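PDB 3POV: ORF 37 from Human herpesvirus 8 type M, which degrades DNA as an endo- and exonuclease, processing branched or non-linear viral DNA intermediates so that unit-length genomes can be packaged. Local coordinates for residues S342-L347 with F363-F368; T348-T353 with Q417-C422. One frame throughout, in Å; residues are numbered along the deposited sequence.

Contact 1 (S342-L347 with F363-F368); sequences SDVYVL and FKANLF
V344 and F363 meet as an antiparallel hydrogen-bonded pair. V344 N gives a straight bond of 2.7 Å to F363 O, almost in line with the carbonyl, and F363 N returns one of 3.0 Å to V344 O. On the same face of the sheet the V344 side chain lies against the flat of the F363 ring: V344 CB stands 3.9 Å from the ring centroid in a CH-pi contact, and V344 CG1 reaches F363 CZ at the rim. The ring gets there because F363 CG sits between its backbone N and carbonyl carbon (chi1 58°), which folds it back over the neighbouring strand. V346 CG2 meets F363 CE2 at the ring edge, near its plane, and V344 CG2 touches A365 CB.

The charged pair is on the other face. K364 lies alongside D343, bent at its last two torsions, so that K364 NZ meets D343 OD1 from the syn side at 2.6 Å; R362 also forms a salt bridge to that oxygen, so two cations share it. Farther along, A365 N bonds to S342 O at 3.1 Å, while the return bond from S342 N to A365 O is weak. After the inverse gamma turn centred on N366, S342 OG donates to L367 O at 2.8 Å from above the carbonyl plane, and T442 also hydrogen-bonds that hydroxyl.

In the next shell, L279 of helix 276-283 packs on both V344 and F363, and L367 touches F283 of the same helix. Strand 435-443 borders strand 342-347 on its other edge, bonding to the backbone of D343 and Y345. The arrangement is a long-looped beta hairpin within the mixed central sheet of this PD-(D/E)XK nuclease.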
ATOM      1  N   SER A 342      -3.754  -6.788 -19.727  1.00 48.32           N
ATOM      2  CA  SER A 342      -2.504  -6.233 -19.224  1.00 42.00           C
ATOM      3  C   SER A 342      -1.642  -5.727 -20.371  1.00 41.30           C
ATOM      4  O   SER A 342      -1.884  -6.054 -21.530  1.00 43.42           O
ATOM      5  CB  SER A 342      -1.718  -7.293 -18.452  1.00 41.81           C
ATOM      6  OG  SER A 342      -2.403  -7.728 -17.296  1.00 39.91           O
ATOM      7  N   ASP A 343      -0.638  -4.925 -20.036  1.00 40.74           N
ATOM      8  CA  ASP A 343       0.403  -4.550 -20.983  1.00 40.76           C
ATOM      9  C   ASP A 343       1.719  -5.176 -20.549  1.00 40.80           C
ATOM     10  O   ASP A 343       2.188  -4.956 -19.431  1.00 40.06           O
ATOM     11  CB  ASP A 343       0.557  -3.032 -21.060  1.00 48.67           C
ATOM     12  CG  ASP A 343      -0.650  -2.358 -21.676  1.00 60.78           C
ATOM     13  OD1 ASP A 343      -0.845  -2.495 -22.902  1.00 61.29           O
ATOM     14  OD2 ASP A 343      -1.400  -1.687 -20.934  1.00 70.01           O
ATOM     15  N   VAL A 344       2.309  -5.967 -21.437  1.00 42.66           N
ATOM     16  CA  VAL A 344       3.578  -6.633 -21.155  1.00 36.63           C
ATOM     17  C   VAL A 344       4.738  -5.888 -21.811  1.00 34.32           C
ATOM     18  O   VAL A 344       4.743  -5.670 -23.019  1.00 47.01           O
ATOM     19  CB  VAL A 344       3.562  -8.089 -21.662  1.00 34.48           C
ATOM     20  CG1 VAL A 344       4.813  -8.822 -21.213  1.00 33.10           C
ATOM     21  CG2 VAL A 344       2.314  -8.809 -21.170  1.00 25.79           C
ATOM     22  N   TYR A 345       5.721  -5.496 -21.012  1.00 31.95           N
ATOM     23  CA  TYR A 345       6.902  -4.821 -21.538  1.00 37.18           C
ATOM     24  C   TYR A 345       8.150  -5.678 -21.391  1.00 34.71           C
ATOM     25  O   TYR A 345       8.628  -5.915 -20.285  1.00 36.51           O
ATOM     26  CB  TYR A 345       7.131  -3.478 -20.839  1.00 44.07           C
ATOM     27  CG  TYR A 345       5.980  -2.518 -20.967  1.00 46.71           C
ATOM     28  CD1 TYR A 345       5.958  -1.561 -21.972  1.00 53.94           C
ATOM     29  CD2 TYR A 345       4.910  -2.572 -20.088  1.00 47.77           C
ATOM     30  CE1 TYR A 345       4.900  -0.682 -22.097  1.00 57.50           C
ATOM     31  CE2 TYR A 345       3.850  -1.701 -20.202  1.00 57.79           C
ATOM     32  CZ  TYR A 345       3.849  -0.756 -21.207  1.00 62.84           C
ATOM     33  OH  TYR A 345       2.790   0.116 -21.317  1.00 69.61           O
ATOM     34  N   VAL A 346       8.673  -6.142 -22.518  1.00 37.94           N
ATOM     35  CA  VAL A 346       9.959  -6.817 -22.541  1.00 33.13           C
ATOM     36  C   VAL A 346      11.045  -5.750 -22.552  1.00 35.33           C
ATOM     37  O   VAL A 346      11.085  -4.902 -23.443  1.00 36.67           O
ATOM     38  CB  VAL A 346      10.105  -7.722 -23.788  1.00 34.81           C
ATOM     39  CG1 VAL A 346      11.530  -8.278 -23.890  1.00 30.84           C
ATOM     40  CG2 VAL A 346       9.088  -8.852 -23.750  1.00 28.15           C
ATOM     41  N   LEU A 347      11.918  -5.782 -21.554  1.00 37.27           N
ATOM     42  CA  LEU A 347      12.978  -4.786 -21.453  1.00 42.80           C
ATOM     43  C   LEU A 347      14.238  -5.258 -22.171  1.00 46.56           C
ATOM     44  O   LEU A 347      14.542  -6.452 -22.186  1.00 43.36           O
ATOM     45  CB  LEU A 347      13.290  -4.490 -19.986  1.00 39.45           C
ATOM     46  CG  LEU A 347      12.086  -4.057 -19.142  1.00 33.77           C
ATOM     47  CD1 LEU A 347      12.480  -3.872 -17.689  1.00 28.74           C
ATOM     48  CD2 LEU A 347      11.480  -2.786 -19.701  1.00 30.46           C
ATOM     49  N   PHE A 363       3.444  -5.548 -25.754  1.00 41.93           N
ATOM     50  CA  PHE A 363       2.249  -6.186 -26.287  1.00 41.90           C
ATOM     51  C   PHE A 363       1.213  -6.420 -25.202  1.00 52.16           C
ATOM     52  O   PHE A 363       1.534  -6.478 -24.015  1.00 60.36           O
ATOM     53  CB  PHE A 363       2.591  -7.499 -26.996  1.00 31.22           C
ATOM     54  CG  PHE A 363       3.297  -8.501 -26.122  1.00 39.89           C
ATOM     55  CD1 PHE A 363       2.603  -9.556 -25.547  1.00 39.28           C
ATOM     56  CD2 PHE A 363       4.656  -8.390 -25.880  1.00 46.42           C
ATOM     57  CE1 PHE A 363       3.255 -10.480 -24.746  1.00 42.39           C
ATOM     58  CE2 PHE A 363       5.312  -9.308 -25.077  1.00 48.99           C
ATOM     59  CZ  PHE A 363       4.610 -10.355 -24.509  1.00 44.86           C
ATOM     60  N   LYS A 364      -0.040  -6.545 -25.616  1.00 54.78           N
ATOM     61  CA  LYS A 364      -1.113  -6.806 -24.680  1.00 56.91           C
ATOM     62  C   LYS A 364      -1.245  -8.303 -24.436  1.00 56.87           C
ATOM     63  O   LYS A 364      -0.809  -9.118 -25.251  1.00 57.72           O
ATOM     64  CB  LYS A 364      -2.422  -6.218 -25.204  1.00 59.95           C
ATOM     65  CG  LYS A 364      -2.313  -4.747 -25.591  1.00 64.95           C
ATOM     66  CD  LYS A 364      -3.645  -4.030 -25.459  1.00 68.37           C
ATOM     67  CE  LYS A 364      -3.910  -3.606 -24.021  1.00 65.11           C
ATOM     68  NZ  LYS A 364      -3.279  -2.296 -23.695  1.00 59.03           N
ATOM     69  N   ALA A 365      -1.830  -8.659 -23.299  1.00 55.99           N
ATOM     70  CA  ALA A 365      -2.069 -10.058 -22.973  1.00 54.88           C
ATOM     71  C   ALA A 365      -3.344 -10.203 -22.153  1.00 58.06           C
ATOM     72  O   ALA A 365      -3.588  -9.424 -21.232  1.00 55.95           O
ATOM     73  CB  ALA A 365      -0.878 -10.649 -22.222  1.00 40.60           C
ATOM     74  N   ASN A 366      -4.155 -11.199 -22.496  1.00 58.99           N
ATOM     75  CA  ASN A 366      -5.334 -11.531 -21.707  1.00 58.96           C
ATOM     76  C   ASN A 366      -4.952 -12.206 -20.390  1.00 53.69           C
ATOM     77  O   ASN A 366      -5.270 -13.373 -20.149  1.00 49.34           O
ATOM     78  CB  ASN A 366      -6.303 -12.404 -22.509  1.00 64.73           C
ATOM     79  CG  ASN A 366      -5.640 -13.645 -23.077  1.00 64.67           C
ATOM     80  OD1 ASN A 366      -4.419 -13.704 -23.208  1.00 66.52           O
ATOM     81  ND2 ASN A 366      -6.445 -14.642 -23.418  1.00 61.28           N
ATOM     82  N   LEU A 367      -4.242 -11.456 -19.556  1.00 47.61           N
ATOM     83  CA  LEU A 367      -3.957 -11.860 -18.189  1.00 46.74           C
ATOM     84  C   LEU A 367      -4.570 -10.815 -17.261  1.00 44.17           C
ATOM     85  O   LEU A 367      -4.481  -9.619 -17.520  1.00 43.96           O
ATOM     86  CB  LEU A 367      -2.447 -11.983 -17.962  1.00 42.47           C
ATOM     87  CG  LEU A 367      -1.760 -13.082 -18.781  1.00 46.63           C
ATOM     88  CD1 LEU A 367      -0.252 -13.088 -18.571  1.00 43.63           C
ATOM     89  CD2 LEU A 367      -2.356 -14.438 -18.441  1.00 47.33           C
ATOM     90  N   PHE A 368      -5.200 -11.267 -16.188  1.00 40.93           N
ATOM     91  CA  PHE A 368      -5.917 -10.351 -15.314  1.00 43.85           C
ATOM     92  C   PHE A 368      -5.495 -10.502 -13.859  1.00 42.42           C
ATOM     93  O   PHE A 368      -4.913 -11.513 -13.472  1.00 41.38           O
ATOM     94  CB  PHE A 368      -7.430 -10.549 -15.463  1.00 44.95           C
ATOM     95  CG  PHE A 368      -7.913 -10.476 -16.888  1.00 57.60           C
ATOM     96  CD1 PHE A 368      -8.033  -9.253 -17.533  1.00 57.56           C
ATOM     97  CD2 PHE A 368      -8.242 -11.629 -17.584  1.00 58.42           C
ATOM     98  CE1 PHE A 368      -8.471  -9.184 -18.845  1.00 56.83           C
ATOM     99  CE2 PHE A 368      -8.682 -11.566 -18.894  1.00 56.06           C
ATOM    100  CZ  PHE A 368      -8.797 -10.343 -19.526  1.00 55.52           C
TER

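Contact 2 (T348-T353 with Q417-C422); sequences TDPQDT and QDPVNC
Apolar contact centres on P350, whose ring carbon CB packs against C422 SG at 3.7 Å and lies 4.3 Å from P419 CD. C422 SG is carried to P350 by a chi1 of -65°, with the sulfur anti to its own carbonyl carbon. Separately, P419 CG rests against the carbonyl oxygen P350 O at 3.3 Å, a van der Waals contact with a polar atom. P419 CD also comes near the backbone N of Q351, so P419 lies against the peptide joining P350 and Q351.

Between the amides the contact is polar but not bonded. Q351 is extended, with CG anti to its backbone N (chi1 -176°), and runs past Q417, its CG facing Q417 O. Q351 NE2 lies 3.3 Å from Q417 OE1, but the angle is poor and the amide planes are turned 59° apart. Q351 NE2 lies almost as near to Q417 CB, at 3.5 Å.

The acidic groups are the third element. D349 OD1 and D418 OD1 stand 4.0 Å apart on side chains that cross at about a right angle. D349 OD1 accepts from Q351 N at 2.7 Å, closing an Asx turn over D349-Q351. D349 OD2 forms a salt bridge with K257, while D418 OD2 is held by R412 and by the backbone N of G415.

No hydrogen bond or salt bridge runs directly between the segments, so the two loops meet through van der Waals contact of the prolines, the cysteine and the two glutamine side chains, and the cations that answer D349 and D418 probably ease the closeness of the two carboxylates.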
ATOM      1  N   THR A 348      14.972  -4.322 -22.764  1.00 42.55           N
ATOM      2  CA  THR A 348      16.245  -4.659 -23.383  1.00 41.09           C
ATOM      3  C   THR A 348      17.241  -5.128 -22.330  1.00 38.31           C
ATOM      4  O   THR A 348      17.370  -4.524 -21.265  1.00 40.96           O
ATOM      5  CB  THR A 348      16.865  -3.474 -24.175  1.00 46.63           C
ATOM      6  OG1 THR A 348      17.307  -2.454 -23.267  1.00 48.17           O
ATOM      7  CG2 THR A 348      15.865  -2.892 -25.157  1.00 42.92           C
ATOM      8  N   ASP A 349      17.931  -6.218 -22.638  1.00 42.54           N
ATOM      9  CA  ASP A 349      19.056  -6.690 -21.843  1.00 36.66           C
ATOM     10  C   ASP A 349      20.198  -5.691 -21.984  1.00 37.28           C
ATOM     11  O   ASP A 349      20.618  -5.381 -23.099  1.00 45.54           O
ATOM     12  CB  ASP A 349      19.492  -8.065 -22.343  1.00 40.64           C
ATOM     13  CG  ASP A 349      20.556  -8.694 -21.475  1.00 44.93           C
ATOM     14  OD1 ASP A 349      21.398  -7.956 -20.932  1.00 51.34           O
ATOM     15  OD2 ASP A 349      20.549  -9.932 -21.341  1.00 48.20           O
ATOM     16  N   PRO A 350      20.689  -5.166 -20.852  1.00 36.64           N
ATOM     17  CA  PRO A 350      21.725  -4.126 -20.828  1.00 39.73           C
ATOM     18  C   PRO A 350      23.081  -4.650 -21.293  1.00 42.07           C
ATOM     19  O   PRO A 350      23.967  -3.866 -21.638  1.00 40.00           O
ATOM     20  CB  PRO A 350      21.786  -3.728 -19.346  1.00 33.25           C
ATOM     21  CG  PRO A 350      21.288  -4.921 -18.615  1.00 34.66           C
ATOM     22  CD  PRO A 350      20.231  -5.519 -19.498  1.00 36.74           C
ATOM     23  N   GLN A 351      23.235  -5.968 -21.293  1.00 47.80           N
ATOM     24  CA  GLN A 351      24.447  -6.598 -21.798  1.00 52.60           C
ATOM     25  C   GLN A 351      24.529  -6.457 -23.318  1.00 56.26           C
ATOM     26  O   GLN A 351      25.613  -6.284 -23.874  1.00 61.30           O
ATOM     27  CB  GLN A 351      24.481  -8.070 -21.398  1.00 53.24           C
ATOM     28  CG  GLN A 351      25.745  -8.802 -21.798  1.00 63.52           C
ATOM     29  CD  GLN A 351      25.753 -10.231 -21.302  1.00 71.52           C
ATOM     30  OE1 GLN A 351      24.967 -10.599 -20.429  1.00 70.11           O
ATOM     31  NE2 GLN A 351      26.643 -11.048 -21.856  1.00 75.85           N
ATOM     32  N   ASP A 352      23.380  -6.516 -23.984  1.00 53.87           N
ATOM     33  CA  ASP A 352      23.329  -6.398 -25.440  1.00 61.69           C
ATOM     34  C   ASP A 352      23.242  -4.946 -25.911  1.00 59.75           C
ATOM     35  O   ASP A 352      23.473  -4.656 -27.085  1.00 56.48           O
ATOM     36  CB  ASP A 352      22.139  -7.181 -26.004  1.00 66.56           C
ATOM     37  CG  ASP A 352      22.134  -8.633 -25.569  1.00 72.79           C
ATOM     38  OD1 ASP A 352      21.144  -9.335 -25.868  1.00 72.44           O
ATOM     39  OD2 ASP A 352      23.115  -9.070 -24.930  1.00 77.71           O
ATOM     40  N   THR A 353      22.904  -4.038 -25.000  1.00 55.88           N
ATOM     41  CA  THR A 353      22.687  -2.640 -25.368  1.00 53.59           C
ATOM     42  C   THR A 353      23.731  -1.707 -24.764  1.00 57.98           C
ATOM     43  O   THR A 353      23.583  -0.487 -24.821  1.00 55.31           O
ATOM     44  CB  THR A 353      21.295  -2.153 -24.939  1.00 49.64           C
ATOM     45  OG1 THR A 353      21.152  -2.327 -23.525  1.00 56.54           O
ATOM     46  CG2 THR A 353      20.205  -2.939 -25.656  1.00 44.15           C
ATOM     47  N   GLN A 417      28.944 -10.824 -16.780  1.00 42.69           N
ATOM     48  CA  GLN A 417      29.079  -9.985 -17.963  1.00 46.85           C
ATOM     49  C   GLN A 417      28.062  -8.834 -18.040  1.00 48.35           C
ATOM     50  O   GLN A 417      28.034  -8.093 -19.022  1.00 46.98           O
ATOM     51  CB  GLN A 417      29.009 -10.843 -19.228  1.00 47.49           C
ATOM     52  CG  GLN A 417      30.112 -11.887 -19.328  1.00 55.10           C
ATOM     53  CD  GLN A 417      29.968 -12.786 -20.545  1.00 52.76           C
ATOM     54  OE1 GLN A 417      29.626 -12.329 -21.637  1.00 48.02           O
ATOM     55  NE2 GLN A 417      30.232 -14.076 -20.361  1.00 48.48           N
ATOM     56  N   ASP A 418      27.227  -8.682 -17.017  1.00 44.32           N
ATOM     57  CA  ASP A 418      26.293  -7.555 -16.984  1.00 43.05           C
ATOM     58  C   ASP A 418      27.022  -6.257 -16.646  1.00 41.08           C
ATOM     59  O   ASP A 418      27.814  -6.211 -15.704  1.00 42.29           O
ATOM     60  CB  ASP A 418      25.159  -7.804 -15.986  1.00 46.49           C
ATOM     61  CG  ASP A 418      24.075  -8.710 -16.545  1.00 54.30           C
ATOM     62  OD1 ASP A 418      23.436  -8.335 -17.551  1.00 56.48           O
ATOM     63  OD2 ASP A 418      23.852  -9.793 -15.968  1.00 60.91           O
ATOM     64  N   PRO A 419      26.760  -5.194 -17.420  1.00 43.28           N
ATOM     65  CA  PRO A 419      27.430  -3.918 -17.156  1.00 42.52           C
ATOM     66  C   PRO A 419      27.148  -3.473 -15.724  1.00 43.98           C
ATOM     67  O   PRO A 419      26.019  -3.625 -15.254  1.00 40.99           O
ATOM     68  CB  PRO A 419      26.763  -2.957 -18.147  1.00 39.60           C
ATOM     69  CG  PRO A 419      26.149  -3.830 -19.186  1.00 43.83           C
ATOM     70  CD  PRO A 419      25.744  -5.080 -18.477  1.00 45.24           C
ATOM     71  N   VAL A 420      28.159  -2.946 -15.040  1.00 44.51           N
ATOM     72  CA  VAL A 420      28.004  -2.521 -13.653  1.00 45.47           C
ATOM     73  C   VAL A 420      27.155  -1.261 -13.547  1.00 51.46           C
ATOM     74  O   VAL A 420      26.337  -1.121 -12.636  1.00 53.47           O
ATOM     75  CB  VAL A 420      29.362  -2.252 -12.993  1.00 41.12           C
ATOM     76  CG1 VAL A 420      29.167  -1.633 -11.608  1.00 32.62           C
ATOM     77  CG2 VAL A 420      30.169  -3.537 -12.903  1.00 29.53           C
ATOM     78  N   ASN A 421      27.357  -0.350 -14.490  1.00 54.04           N
ATOM     79  CA  ASN A 421      26.669   0.931 -14.495  1.00 56.13           C
ATOM     80  C   ASN A 421      25.607   1.015 -15.584  1.00 59.52           C
ATOM     81  O   ASN A 421      25.862   1.522 -16.678  1.00 58.39           O
ATOM     82  CB  ASN A 421      27.682   2.066 -14.639  1.00 55.83           C
ATOM     83  CG  ASN A 421      28.622   2.156 -13.451  1.00 63.13           C
ATOM     84  OD1 ASN A 421      28.201   2.027 -12.300  1.00 64.23           O
ATOM     85  ND2 ASN A 421      29.904   2.381 -13.725  1.00 66.17           N
ATOM     86  N   CYS A 422      24.415   0.511 -15.274  1.00 62.94           N
ATOM     87  CA  CYS A 422      23.298   0.530 -16.209  1.00 57.10           C
ATOM     88  C   CYS A 422      22.550   1.852 -16.140  1.00 52.57           C
ATOM     89  O   CYS A 422      22.640   2.577 -15.151  1.00 58.09           O
ATOM     90  CB  CYS A 422      22.338  -0.621 -15.921  1.00 55.12           C
ATOM     91  SG  CYS A 422      23.031  -2.261 -16.186  1.00 55.01           S
TER

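The two contacts follow each other along the chain: 342-347 runs directly into 348-353, so strand 342-347 of contact 1 leads into the turn of contact 2. Their centres are about 23 Å apart, and apart from this join they do not touch. Contact 1 pairs the two strands of a hairpin, whereas contact 2 brings the loop between those strands against the loop after strand 403-412, another member of the same central sheet. Both lie away from the magnesium site formed by D223, E246 and I247. The nearest atoms of contact 1 and contact 2 are about 14 Å and about 18 Å from the bound DNA, respectively.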